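Cysteine desulfurase (Elizabethkingia anophelis NUHP1, PDB 5VPR) probably catalyses the pyridoxal phosphate-dependent removal of sulfur from L-cysteine, yielding L-alanine and passing the sulfur to an acceptor. Local coordinates at residues 184-189 with 337-342. Numbering follows the deposited sequence.
Sequences GIVNPI and NRAGVV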
loop_
_atom_site.group_PDB
_atom_site.type_symbol
_atom_site.label_atom_id
_atom_site.label_comp_id
_atom_site.label_asym_id
_atom_site.label_seq_id
_atom_site.Cartn_x
_atom_site.Cartn_y
_atom_site.Cartn_z
ATOM N N GLY A 184 9.678 -1.802 -4.591
ATOM C CA GLY A 184 8.878 -0.747 -5.183
ATOM C C GLY A 184 8.578 -0.930 -6.656
ATOM O O GLY A 184 8.165 0.023 -7.319
ATOM N N ILE A 185 8.777 -2.130 -7.196
ATOM C CA ILE A 185 8.573 -2.338 -8.625
ATOM C C ILE A 185 7.088 -2.275 -8.946
ATOM O O ILE A 185 6.263 -2.898 -8.270
ATOM C CB ILE A 185 9.202 -3.667 -9.063
ATOM C CG1 ILE A 185 10.722 -3.476 -9.173
ATOM C CG2 ILE A 185 8.591 -4.143 -10.387
ATOM C CD1 ILE A 185 11.534 -4.740 -9.297
ATOM N N VAL A 186 6.738 -1.495 -9.965
ATOM C CA VAL A 186 5.361 -1.419 -10.436
ATOM C C VAL A 186 5.107 -2.601 -11.366
ATOM O O VAL A 186 5.680 -2.677 -12.452
ATOM C CB VAL A 186 5.087 -0.091 -11.143
ATOM C CG1 VAL A 186 3.656 -0.075 -11.715
ATOM C CG2 VAL A 186 5.336 1.071 -10.184
ATOM N N ASN A 187 4.244 -3.510 -10.952
ATOM C CA ASN A 187 3.978 -4.682 -11.771
ATOM C C ASN A 187 3.006 -4.346 -12.903
ATOM O O ASN A 187 2.205 -3.414 -12.790
ATOM C CB ASN A 187 3.426 -5.812 -10.912
ATOM C CG ASN A 187 4.495 -6.430 -10.035
ATOM O OD1 ASN A 187 5.595 -6.718 -10.508
ATOM N ND2 ASN A 187 4.195 -6.607 -8.742
ATOM N N PRO A 188 3.088 -5.059 -14.026
ATOM C CA PRO A 188 2.244 -4.700 -15.178
ATOM C C PRO A 188 0.822 -5.239 -15.028
ATOM O O PRO A 188 0.389 -6.205 -15.695
ATOM C CB PRO A 188 3.010 -5.327 -16.345
ATOM C CG PRO A 188 3.630 -6.541 -15.743
ATOM C CD PRO A 188 4.065 -6.108 -14.368
ATOM N N ILE A 189 0.068 -4.577 -14.145
ATOM C CA ILE A 189 -1.273 -5.043 -13.761
ATOM C C ILE A 189 -2.221 -5.100 -14.958
ATOM O O ILE A 189 -3.037 -6.029 -15.075
ATOM C CB ILE A 189 -1.835 -4.147 -12.647
ATOM C CG1 ILE A 189 -1.057 -4.378 -11.360
ATOM C CG2 ILE A 189 -3.302 -4.446 -12.393
ATOM C CD1 ILE A 189 -1.000 -5.815 -10.963
ATOM N N ASN A 337 10.627 0.309 -13.628
ATOM C CA ASN A 337 9.656 1.322 -13.230
ATOM C C ASN A 337 9.256 1.087 -11.773
ATOM O O ASN A 337 8.762 0.010 -11.424
ATOM C CB ASN A 337 8.451 1.257 -14.175
ATOM C CG ASN A 337 7.300 2.161 -13.754
ATOM O OD1 ASN A 337 7.488 3.139 -13.029
ATOM N ND2 ASN A 337 6.094 1.831 -14.214
ATOM N N ARG A 338 9.489 2.077 -10.911
ATOM C CA ARG A 338 9.324 1.879 -9.482
ATOM C C ARG A 338 8.572 3.048 -8.867
ATOM O O ARG A 338 8.600 4.171 -9.377
ATOM C CB ARG A 338 10.668 1.713 -8.760
ATOM C CG ARG A 338 11.478 0.525 -9.245
ATOM C CD ARG A 338 12.602 0.194 -8.273
ATOM N NE ARG A 338 13.326 1.384 -7.843
ATOM C CZ ARG A 338 14.222 2.024 -8.585
ATOM N NH1 ARG A 338 14.507 1.599 -9.807
ATOM N NH2 ARG A 338 14.825 3.096 -8.101
ATOM N N ALA A 339 7.899 2.763 -7.758
ATOM C CA ALA A 339 7.097 3.744 -7.037
ATOM C C ALA A 339 7.724 3.943 -5.662
ATOM O O ALA A 339 7.608 3.083 -4.786
ATOM C CB ALA A 339 5.640 3.303 -6.929
ATOM N N GLY A 340 8.431 5.058 -5.504
ATOM C CA GLY A 340 8.806 5.583 -4.204
ATOM C C GLY A 340 9.826 4.809 -3.398
ATOM O O GLY A 340 9.945 5.057 -2.200
ATOM N N VAL A 341 10.579 3.891 -4.003
ATOM C CA VAL A 341 11.484 3.023 -3.250
ATOM C C VAL A 341 12.821 2.934 -3.983
ATOM O O VAL A 341 12.857 2.535 -5.152
ATOM C CB VAL A 341 10.903 1.609 -3.061
ATOM C CG1 VAL A 341 11.907 0.725 -2.345
ATOM C CG2 VAL A 341 9.564 1.636 -2.296
ATOM N N VAL A 342 13.919 3.275 -3.295
ATOM C CA VAL A 342 15.281 2.947 -3.730
ATOM C C VAL A 342 15.847 1.908 -2.771
ATOM O O VAL A 342 16.062 2.202 -1.583
ATOM C CB VAL A 342 16.222 4.165 -3.748
ATOM C CG1 VAL A 342 17.443 3.873 -4.621
ATOM C CG2 VAL A 342 15.525 5.421 -4.172
#
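Two backbone hydrogen bonds join residues 184-186 to 337-339 in a short antiparallel bridge. Ala339 N donates to Gly184 O (2.8 Å) and Val186 N to Asn337 O (2.9 Å), the latter almost straight at 175°, and each acceptor is met in its carbonyl plane. Between them Ile185 and Arg338 form a non-hydrogen-bonded pair, with their CA atoms 4.4 Å apart. Gly184 O also receives a CA-H contact from Arg338 CA at 3.1 Å. Gly184 has a positive phi of 75° and sits against Val341, whose CB is 3.8 Å from Gly184 CA; a side chain there would collide with that CB. In this fold-type I PLP enzyme, the bridge ties the loop between strand 171-177 of the seven-stranded central sheet and helix 189-199 to the loop that leads into strand 341-345 in the small antiparallel sheet of the C-terminal domain. Van der Waals contacts flank the bonds. Val186 CG2, anti to its own carbonyl carbon, makes an apolar contact with Ala339 CB at 4.0 Å, while the Asn337 side chain crosses that of Val186 obliquely, with ND2 3.8 Å from Val186 CB. The Arg338 chain bends at chi3 (-46°), so that NE bonds in the guanidinium plane to Val341 O, nearly along its C=O axis, a bond that spans Ala339 and Gly340; NH2 is hydrogen-bonded to Gln320 OE1 of helix 305-324.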